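Local coordinates for protein polyketide synthase type I (Bacillus amyloliquefaciens, PDB 5KKU) that probably dehydrates beta-hydroxyacyl intermediates as the N-terminal dehydratase domain of a polyketide synthase in the difficidin assembly line, at residues Q13-T18 / K74-T79; L38-Y43 / E188-H193; I91-A96 / D107-C112. One frame throughout, in Å; residues are numbered along the deposited sequence.

Contact 1 of 3, residues Q13-T18 / K74-T79; sequences QKISHT and KHLYVT
Strand 9-15, the first of the N-terminal hotdog fold, runs antiparallel to strand 73-83, and residues 13-15 pair with 74-76 through four backbone hydrogen bonds. Within 13-15, Q13 forms a hydrogen-bonded pair with L76: Q13 O receives L76 N at 2.8 Å, nearly along its C=O axis, and Q13 N returns the bond to L76 O at 3.1 Å, both almost straight. The Q13 side chain turns off toward helix 37-49, where its aliphatic part meets M41 and L45 and OE1 reaches R44 in a weak hydrogen bond. K14 and H75 form the next, non-hydrogen-bonded pair on the other face of the sheet. Their side chains run side by side in the same direction, each with CG anti to its carbonyl carbon, so the lysine methylenes lie alongside the imidazole. I15 then pairs with K74: I15 N to K74 O and K74 N to I15 O are both 3.0 Å, yet more bent than the Q13 bonds, at 149° and 145°, with each donor above the carbonyl plane it addresses. On the face shared with L76, I15 CG1 faces both methyls of that leucine, 3.9 Å from L76 CD1 and from L76 CD2, as the side chains cross obliquely. The K74 chain bends at several torsions and leads away, its NZ hydrogen-bonded to V67 O. Beyond I15 the chain leaves the sheet, and H17 N donates to D73 OD1, next to the start of strand 73-83. On the K14 face, the closest side-chain approach is K14 CE to H75 NE2, 3.7 Å, oblique to the ring.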
loop_
_atom_site.group_PDB
_atom_site.type_symbol
_atom_site.label_atom_id
_atom_site.label_comp_id
_atom_site.label_asym_id
_atom_site.label_seq_id
_atom_site.Cartn_x
_atom_site.Cartn_y
_atom_site.Cartn_z
ATOM N N GLN A 13 6.403 17.107 1.439
ATOM C CA GLN A 13 6.346 16.334 0.211
ATOM C C GLN A 13 5.235 16.829 -0.699
ATOM O O GLN A 13 4.246 17.246 -0.242
ATOM C CB GLN A 13 6.141 14.892 0.518
ATOM C CG GLN A 13 7.280 14.211 1.228
ATOM C CD GLN A 13 8.426 13.956 0.333
ATOM O OE1 GLN A 13 8.380 13.071 -0.469
ATOM N NE2 GLN A 13 9.409 14.770 0.419
ATOM N N LYS A 14 5.429 16.742 -1.994
ATOM C CA LYS A 14 4.442 17.225 -2.933
ATOM C C LYS A 14 3.764 16.149 -3.747
ATOM O O LYS A 14 4.395 15.411 -4.400
ATOM C CB LYS A 14 5.079 18.206 -3.882
ATOM C CG LYS A 14 5.882 19.271 -3.210
ATOM C CD LYS A 14 6.159 20.399 -4.152
ATOM C CE LYS A 14 6.713 21.591 -3.427
ATOM N NZ LYS A 14 7.865 21.209 -2.585
ATOM N N ILE A 15 2.463 16.065 -3.699
ATOM C CA ILE A 15 1.708 15.178 -4.555
ATOM C C ILE A 15 0.886 15.989 -5.550
ATOM O O ILE A 15 -0.147 16.465 -5.247
ATOM C CB ILE A 15 0.759 14.288 -3.763
ATOM C CG1 ILE A 15 1.488 13.407 -2.779
ATOM C CG2 ILE A 15 -0.065 13.436 -4.684
ATOM C CD1 ILE A 15 2.608 12.589 -3.351
ATOM N N SER A 16 1.383 16.151 -6.753
ATOM C CA SER A 16 0.650 16.898 -7.751
ATOM C C SER A 16 -0.379 16.086 -8.506
ATOM O O SER A 16 -0.327 14.907 -8.520
ATOM C CB SER A 16 1.599 17.551 -8.702
ATOM O OG SER A 16 2.297 16.599 -9.424
ATOM N N HIS A 17 -1.306 16.752 -9.146
ATOM C CA HIS A 17 -2.350 16.144 -9.943
ATOM C C HIS A 17 -1.790 15.307 -11.083
ATOM O O HIS A 17 -2.398 14.367 -11.472
ATOM C CB HIS A 17 -3.332 17.228 -10.453
ATOM C CG HIS A 17 -4.523 16.714 -11.171
ATOM N ND1 HIS A 17 -5.483 15.965 -10.559
ATOM C CD2 HIS A 17 -4.911 16.840 -12.452
ATOM C CE1 HIS A 17 -6.414 15.654 -11.421
ATOM N NE2 HIS A 17 -6.084 16.162 -12.586
ATOM N N THR A 18 -0.619 15.669 -11.592
ATOM C CA THR A 18 0.056 14.972 -12.661
ATOM C C THR A 18 0.948 13.820 -12.235
ATOM O O THR A 18 1.520 13.145 -13.034
ATOM C CB THR A 18 0.859 15.885 -13.587
ATOM O OG1 THR A 18 1.775 16.639 -12.838
ATOM C CG2 THR A 18 -0.047 16.798 -14.327
ATOM N N LYS A 74 -1.570 18.831 -4.014
ATOM C CA LYS A 74 -1.501 18.682 -2.586
ATOM C C LYS A 74 -0.106 18.827 -2.049
ATOM O O LYS A 74 0.802 18.384 -2.634
ATOM C CB LYS A 74 -2.082 17.362 -2.140
ATOM C CG LYS A 74 -3.541 17.229 -2.335
ATOM C CD LYS A 74 -4.303 18.173 -1.483
ATOM C CE LYS A 74 -5.353 17.416 -0.752
ATOM N NZ LYS A 74 -6.533 17.107 -1.582
ATOM N N HIS A 75 0.021 19.460 -0.907
ATOM C CA HIS A 75 1.225 19.441 -0.123
ATOM C C HIS A 75 1.048 18.597 1.073
ATOM O O HIS A 75 0.134 18.759 1.784
ATOM C CB HIS A 75 1.632 20.839 0.313
ATOM C CG HIS A 75 2.309 21.621 -0.750
ATOM N ND1 HIS A 75 2.870 22.839 -0.517
ATOM C CD2 HIS A 75 2.494 21.367 -2.056
ATOM C CE1 HIS A 75 3.382 23.300 -1.628
ATOM N NE2 HIS A 75 3.175 22.423 -2.575
ATOM N N LEU A 76 1.944 17.691 1.323
ATOM C CA LEU A 76 1.878 16.833 2.470
ATOM C C LEU A 76 2.912 17.224 3.522
ATOM O O LEU A 76 3.977 17.624 3.220
ATOM C CB LEU A 76 2.100 15.396 2.022
ATOM C CG LEU A 76 0.921 14.634 1.462
ATOM C CD1 LEU A 76 0.233 15.362 0.338
ATOM C CD2 LEU A 76 1.312 13.239 1.076
ATOM N N TYR A 77 2.575 17.121 4.778
ATOM C CA TYR A 77 3.494 17.424 5.860
ATOM C C TYR A 77 3.773 16.178 6.710
ATOM O O TYR A 77 2.924 15.711 7.396
ATOM C CB TYR A 77 2.965 18.570 6.710
ATOM C CG TYR A 77 2.632 19.818 5.955
ATOM C CD1 TYR A 77 3.610 20.597 5.437
ATOM C CD2 TYR A 77 1.335 20.210 5.754
ATOM C CE1 TYR A 77 3.319 21.726 4.751
ATOM C CE2 TYR A 77 1.039 21.352 5.075
ATOM C CZ TYR A 77 2.054 22.101 4.572
ATOM O OH TYR A 77 1.821 23.223 3.898
ATOM N N VAL A 78 4.979 15.652 6.618
ATOM C CA VAL A 78 5.376 14.485 7.384
ATOM C C VAL A 78 6.121 14.881 8.637
ATOM O O VAL A 78 7.186 15.413 8.571
ATOM C CB VAL A 78 6.201 13.477 6.566
ATOM C CG1 VAL A 78 6.421 12.224 7.339
ATOM C CG2 VAL A 78 5.528 13.111 5.288
ATOM N N THR A 79 5.576 14.593 9.781
ATOM C CA THR A 79 6.156 15.058 11.019
ATOM C C THR A 79 6.673 13.935 11.890
ATOM O O THR A 79 5.935 13.118 12.335
ATOM C CB THR A 79 5.132 15.876 11.825
ATOM O OG1 THR A 79 4.805 17.040 11.113
ATOM C CG2 THR A 79 5.659 16.275 13.170
#

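Contact 2 of 3, residues L38-Y43 / E188-H193; sequences LIDMLY and EKFKAH
Helix 37-49 of the N-terminal hotdog fold meets an irregular loop of the C-terminal one, the backbones coming closest at D40 and A192, whose CA atoms are 5.1 Å apart. This is the central helix that the hotdog sheet wraps, and the loop leads straight into helix 194-200, which carries D198, the predicted proton donor. D40 bears most of the contact. With CG anti to its backbone N (chi1 169°), its carboxylate reaches across to the loop, where OD1 accepts A192 N at 3.0 Å through its anti lone pair in a nearly straight bond (175°). The same oxygen takes a weaker, bent bond from K191 N at 2.9 Å, so two successive amides of the loop converge on one buried oxygen. A192 O also lies 2.8 Å from D40 OD1; two acceptors so close would be expected to repel, a cost probably offset by the two N-H groups and by the salt bridge of D40 OD2 with R44. F190 crosses D40 at about a right angle, ring and carboxylate planes 72° apart, and OD2 lies at the ring edge near its plane, beside CD1. One helical turn on, Y43 CB packs against K191 CB at 3.8 Å, while K191 CG lies against the Y43 carbonyl; the lysine then bends off to a salt bridge with E52, and Y43 OH bonds to I55 O and M229 N. H193 ND1 accepts the A195 N-H, capping the next helix, and F190 CD2 sits 3.7 Å above the H193 ring plane, offset toward its rim.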
loop_
_atom_site.group_PDB
_atom_site.type_symbol
_atom_site.label_atom_id
_atom_site.label_comp_id
_atom_site.label_asym_id
_atom_site.label_seq_id
_atom_site.Cartn_x
_atom_site.Cartn_y
_atom_site.Cartn_z
ATOM N N LEU A 38 2.144 5.925 1.041
ATOM C CA LEU A 38 2.792 6.653 2.112
ATOM C C LEU A 38 3.844 5.862 2.840
ATOM O O LEU A 38 4.732 6.412 3.421
ATOM C CB LEU A 38 1.782 7.237 3.072
ATOM C CG LEU A 38 0.673 8.067 2.442
ATOM C CD1 LEU A 38 -0.387 8.297 3.442
ATOM C CD2 LEU A 38 1.124 9.374 1.858
ATOM N N ILE A 39 3.759 4.555 2.778
ATOM C CA ILE A 39 4.780 3.699 3.328
ATOM C C ILE A 39 6.137 3.985 2.659
ATOM O O ILE A 39 7.139 4.090 3.321
ATOM C CB ILE A 39 4.407 2.194 3.240
ATOM C CG1 ILE A 39 3.347 1.831 4.255
ATOM C CG2 ILE A 39 5.603 1.302 3.442
ATOM C CD1 ILE A 39 2.671 0.517 4.065
ATOM N N ASP A 40 6.130 4.150 1.340
ATOM C CA ASP A 40 7.334 4.511 0.591
ATOM C C ASP A 40 7.837 5.864 1.011
ATOM O O ASP A 40 8.987 6.084 1.142
ATOM C CB ASP A 40 7.091 4.507 -0.906
ATOM C CG ASP A 40 8.221 5.114 -1.701
ATOM O OD1 ASP A 40 9.243 4.527 -1.927
ATOM O OD2 ASP A 40 8.075 6.236 -2.077
ATOM N N MET A 41 6.953 6.815 1.181
ATOM C CA MET A 41 7.347 8.158 1.557
ATOM C C MET A 41 8.111 8.161 2.858
ATOM O O MET A 41 9.087 8.813 2.946
ATOM C CB MET A 41 6.130 9.088 1.565
ATOM C CG MET A 41 6.204 10.461 2.187
ATOM S SD MET A 41 4.759 11.476 1.898
ATOM C CE MET A 41 4.680 11.314 0.183
ATOM N N LEU A 42 7.622 7.438 3.841
ATOM C CA LEU A 42 8.251 7.362 5.135
ATOM C C LEU A 42 9.644 6.779 5.068
ATOM O O LEU A 42 10.518 7.259 5.681
ATOM C CB LEU A 42 7.411 6.590 6.119
ATOM C CG LEU A 42 6.526 7.451 6.976
ATOM C CD1 LEU A 42 5.364 7.973 6.196
ATOM C CD2 LEU A 42 6.062 6.683 8.174
ATOM N N TYR A 43 9.805 5.747 4.274
ATOM C CA TYR A 43 11.081 5.134 4.076
ATOM C C TYR A 43 12.067 6.049 3.357
ATOM O O TYR A 43 13.193 6.030 3.685
ATOM C CB TYR A 43 10.939 3.806 3.342
ATOM C CG TYR A 43 10.765 2.621 4.244
ATOM C CD1 TYR A 43 11.830 2.023 4.842
ATOM C CD2 TYR A 43 9.517 2.121 4.521
ATOM C CE1 TYR A 43 11.659 0.954 5.660
ATOM C CE2 TYR A 43 9.344 1.049 5.333
ATOM C CZ TYR A 43 10.429 0.468 5.874
ATOM O OH TYR A 43 10.272 -0.558 6.689
ATOM N N GLU A 188 13.908 2.026 -9.142
ATOM C CA GLU A 188 14.952 2.223 -8.216
ATOM C C GLU A 188 14.845 3.613 -7.641
ATOM O O GLU A 188 15.641 3.953 -6.855
ATOM C CB GLU A 188 16.299 1.902 -8.849
ATOM C CG GLU A 188 16.424 0.417 -9.124
ATOM C CD GLU A 188 17.700 -0.014 -9.794
ATOM O OE1 GLU A 188 18.353 0.778 -10.418
ATOM O OE2 GLU A 188 18.051 -1.173 -9.704
ATOM N N LYS A 189 13.839 4.404 -7.995
ATOM C CA LYS A 189 13.893 5.732 -7.440
ATOM C C LYS A 189 13.127 5.751 -6.156
ATOM O O LYS A 189 13.295 6.593 -5.336
ATOM C CB LYS A 189 13.382 6.761 -8.422
ATOM C CG LYS A 189 14.338 6.999 -9.562
ATOM C CD LYS A 189 15.484 7.855 -9.114
ATOM C CE LYS A 189 16.588 7.953 -10.134
ATOM N NZ LYS A 189 16.103 7.816 -11.510
ATOM N N PHE A 190 12.291 4.737 -5.989
ATOM C CA PHE A 190 11.518 4.523 -4.796
ATOM C C PHE A 190 12.289 3.666 -3.805
ATOM O O PHE A 190 13.213 2.975 -4.162
ATOM C CB PHE A 190 10.181 3.867 -5.144
ATOM C CG PHE A 190 9.220 4.773 -5.844
ATOM C CD1 PHE A 190 8.597 5.781 -5.180
ATOM C CD2 PHE A 190 8.932 4.603 -7.181
ATOM C CE1 PHE A 190 7.704 6.606 -5.815
ATOM C CE2 PHE A 190 8.052 5.427 -7.819
ATOM C CZ PHE A 190 7.445 6.441 -7.139
ATOM N N LYS A 191 11.957 3.735 -2.537
ATOM C CA LYS A 191 12.404 2.780 -1.565
ATOM C C LYS A 191 11.536 1.530 -1.620
ATOM O O LYS A 191 12.021 0.433 -1.469
ATOM C CB LYS A 191 12.276 3.339 -0.173
ATOM C CG LYS A 191 13.323 4.335 0.237
ATOM C CD LYS A 191 14.684 3.713 0.341
ATOM C CE LYS A 191 15.759 4.757 0.305
ATOM N NZ LYS A 191 16.930 4.439 1.133
ATOM N N ALA A 192 10.250 1.704 -1.876
ATOM C CA ALA A 192 9.320 0.614 -2.059
ATOM C C ALA A 192 8.357 1.232 -3.047
ATOM O O ALA A 192 7.811 2.261 -2.820
ATOM C CB ALA A 192 8.776 0.115 -0.758
ATOM N N HIS A 193 8.199 0.614 -4.196
ATOM C CA HIS A 193 7.445 1.130 -5.294
ATOM C C HIS A 193 5.987 1.018 -4.875
ATOM O O HIS A 193 5.521 -0.043 -4.564
ATOM C CB HIS A 193 7.704 0.318 -6.565
ATOM C CG HIS A 193 7.416 1.023 -7.859
ATOM N ND1 HIS A 193 6.164 1.414 -8.244
ATOM C CD2 HIS A 193 8.227 1.336 -8.886
ATOM C CE1 HIS A 193 6.219 1.958 -9.436
ATOM N NE2 HIS A 193 7.462 1.943 -9.837
#

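Contact 3 of 3, residues I91-A96 / D107-C112; sequences ITSEKA and DENMEC
I91 has 89 Å² buried by the neighbouring strand, ahead of S93 and M110 with 51 Å² each, and N109 follows closely. I91 N donates to M110 O at 2.9 Å, straight and in the carbonyl plane. Its own carbonyl faces two successive amides: N109 N comes in at 2.8 Å, nearly along the I91 C=O axis, whereas M110 N makes a weak bond at 3.4 Å. One residue of the first strand thus stands opposite two of the second, and the register slips by one before T92 pairs with E108. The side chain of I91, with CG1 anti to the carbonyl carbon and CD1 extended, lies on the same face as M110 and touches its SD through CD1; L38 and L42 of helix 37-49 cover these two residues. Past the slip, S93 and D107 resume a hydrogen-bonded pair, S93 N to D107 O and D107 N to S93 O both measuring 3.1 Å. S93 OG occupies the crowded position between backbone N and carbonyl carbon (chi1 51°), from where it donates in the carbonyl plane, on a lone pair, to N109 OD1. At 2.4 Å this S93 OG to N109 OD1 distance is very short, a tight spot in the model. N109 ND2 turns to Q64 O, so both ends of the buried amide have partners and its rotation is fixed. Between these pairs T92 CA touches D107 O at 3.1 Å, a CA-H...O contact. Two adjacent residues, N109 and M110, facing the single residue I91 make a classic beta bulge in the antiparallel sheet of the N-terminal hotdog fold.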
loop_
_atom_site.group_PDB
_atom_site.type_symbol
_atom_site.label_atom_id
_atom_site.label_comp_id
_atom_site.label_asym_id
_atom_site.label_seq_id
_atom_site.Cartn_x
_atom_site.Cartn_y
_atom_site.Cartn_z
ATOM N N ILE A 91 1.215 12.107 8.922
ATOM C CA ILE A 91 1.132 12.784 7.658
ATOM C C ILE A 91 -0.173 13.551 7.507
ATOM O O ILE A 91 -1.245 13.035 7.625
ATOM C CB ILE A 91 1.289 11.816 6.514
ATOM C CG1 ILE A 91 2.577 11.052 6.633
ATOM C CG2 ILE A 91 1.193 12.555 5.205
ATOM C CD1 ILE A 91 2.767 10.087 5.536
ATOM N N THR A 92 -0.077 14.823 7.243
ATOM C CA THR A 92 -1.249 15.588 6.939
ATOM C C THR A 92 -1.061 16.194 5.573
ATOM O O THR A 92 -0.025 16.100 5.033
ATOM C CB THR A 92 -1.495 16.692 7.972
ATOM O OG1 THR A 92 -0.377 17.545 8.022
ATOM C CG2 THR A 92 -1.715 16.123 9.256
ATOM N N SER A 93 -2.072 16.868 5.072
ATOM C CA SER A 93 -1.985 17.487 3.775
ATOM C C SER A 93 -2.893 18.670 3.546
ATOM O O SER A 93 -3.843 18.868 4.228
ATOM C CB SER A 93 -2.214 16.465 2.689
ATOM O OG SER A 93 -3.363 15.759 2.924
ATOM N N GLU A 94 -2.616 19.420 2.511
ATOM C CA GLU A 94 -3.290 20.651 2.253
ATOM C C GLU A 94 -3.354 20.933 0.796
ATOM O O GLU A 94 -2.513 20.507 0.109
ATOM C CB GLU A 94 -2.485 21.738 2.924
ATOM C CG GLU A 94 -3.028 23.120 2.911
ATOM C CD GLU A 94 -1.952 24.156 3.073
ATOM O OE1 GLU A 94 -0.942 23.888 3.685
ATOM O OE2 GLU A 94 -2.149 25.259 2.601
ATOM N N LYS A 95 -4.366 21.662 0.351
ATOM C CA LYS A 95 -4.452 22.034 -1.038
ATOM C C LYS A 95 -3.317 23.017 -1.418
ATOM O O LYS A 95 -2.928 23.847 -0.627
ATOM C CB LYS A 95 -5.798 22.641 -1.357
ATOM C CG LYS A 95 -6.927 21.704 -1.682
ATOM C CD LYS A 95 -8.181 22.515 -2.002
ATOM C CE LYS A 95 -9.514 21.827 -1.768
ATOM N NZ LYS A 95 -9.801 21.456 -0.378
ATOM N N ALA A 96 -2.797 22.913 -2.618
ATOM C CA ALA A 96 -1.855 23.891 -3.118
ATOM C C ALA A 96 -2.089 24.135 -4.581
ATOM O O ALA A 96 -2.736 23.386 -5.218
ATOM C CB ALA A 96 -0.453 23.432 -2.890
ATOM N N ASP A 107 -5.933 17.906 6.326
ATOM C CA ASP A 107 -6.458 16.591 6.526
ATOM C C ASP A 107 -5.440 15.681 7.139
ATOM O O ASP A 107 -4.306 15.740 6.818
ATOM C CB ASP A 107 -6.937 15.992 5.218
ATOM C CG ASP A 107 -8.201 16.595 4.741
ATOM O OD1 ASP A 107 -9.142 16.755 5.498
ATOM O OD2 ASP A 107 -8.259 16.906 3.579
ATOM N N GLU A 108 -5.858 14.831 8.034
ATOM C CA GLU A 108 -4.949 13.824 8.511
ATOM C C GLU A 108 -5.016 12.614 7.597
ATOM O O GLU A 108 -6.062 12.119 7.281
ATOM C CB GLU A 108 -5.247 13.471 9.926
ATOM C CG GLU A 108 -5.297 14.656 10.823
ATOM C CD GLU A 108 -5.445 14.312 12.267
ATOM O OE1 GLU A 108 -5.971 13.268 12.608
ATOM O OE2 GLU A 108 -5.026 15.121 13.072
ATOM N N ASN A 109 -3.872 12.173 7.146
ATOM C CA ASN A 109 -3.799 11.115 6.179
ATOM C C ASN A 109 -3.323 9.800 6.719
ATOM O O ASN A 109 -3.784 8.801 6.335
ATOM C CB ASN A 109 -3.002 11.558 4.962
ATOM C CG ASN A 109 -3.582 12.783 4.301
ATOM O OD1 ASN A 109 -2.955 13.794 4.209
ATOM N ND2 ASN A 109 -4.782 12.678 3.873
ATOM N N MET A 110 -2.444 9.849 7.689
ATOM C CA MET A 110 -1.863 8.667 8.237
ATOM C C MET A 110 -1.027 8.870 9.483
ATOM O O MET A 110 -0.417 9.885 9.652
ATOM C CB MET A 110 -1.043 7.995 7.180
ATOM C CG MET A 110 -0.505 6.673 7.581
ATOM S SD MET A 110 0.922 6.248 6.654
ATOM C CE MET A 110 2.176 6.398 7.902
ATOM N N GLU A 111 -1.009 7.865 10.342
ATOM C CA GLU A 111 -0.150 7.814 11.498
ATOM C C GLU A 111 0.469 6.459 11.709
ATOM O O GLU A 111 -0.065 5.499 11.349
ATOM C CB GLU A 111 -0.881 8.251 12.744
ATOM C CG GLU A 111 -1.832 7.237 13.303
ATOM C CD GLU A 111 -2.371 7.618 14.650
ATOM O OE1 GLU A 111 -3.222 8.497 14.696
ATOM O OE2 GLU A 111 -1.953 7.019 15.640
ATOM N N CYS A 112 1.655 6.406 12.244
ATOM C CA CYS A 112 2.264 5.147 12.609
ATOM C C CYS A 112 3.363 5.343 13.642
ATOM O O CYS A 112 3.665 6.435 13.989
ATOM C CB CYS A 112 2.818 4.431 11.391
ATOM S SG CYS A 112 4.186 5.221 10.575
#

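Overall arrangement
All three contacts use the N-terminal hotdog fold, and contact 2 alone reaches into the C-terminal one. Contacts 1 and 3, centres about 9 Å apart, share one sheet: strands 73-83 and 86-97 are neighbours, joined by a probable hydrogen bond from Y77 N to T92 O, so the order runs 9-15, 73-83, 86-97, 107-116. Helix 37-49 lies on that sheet: M41 and L38 meet contact 1, L38 and L42 contact 3; contacts 1 and 3 have their centres about 14 and 17 Å from that of contact 2. Along the chain contact 1 closes before contact 3 opens, while 188-193 follows much later. The helix thus ties the N-terminal sheet to the loop before the predicted proton donor's helix.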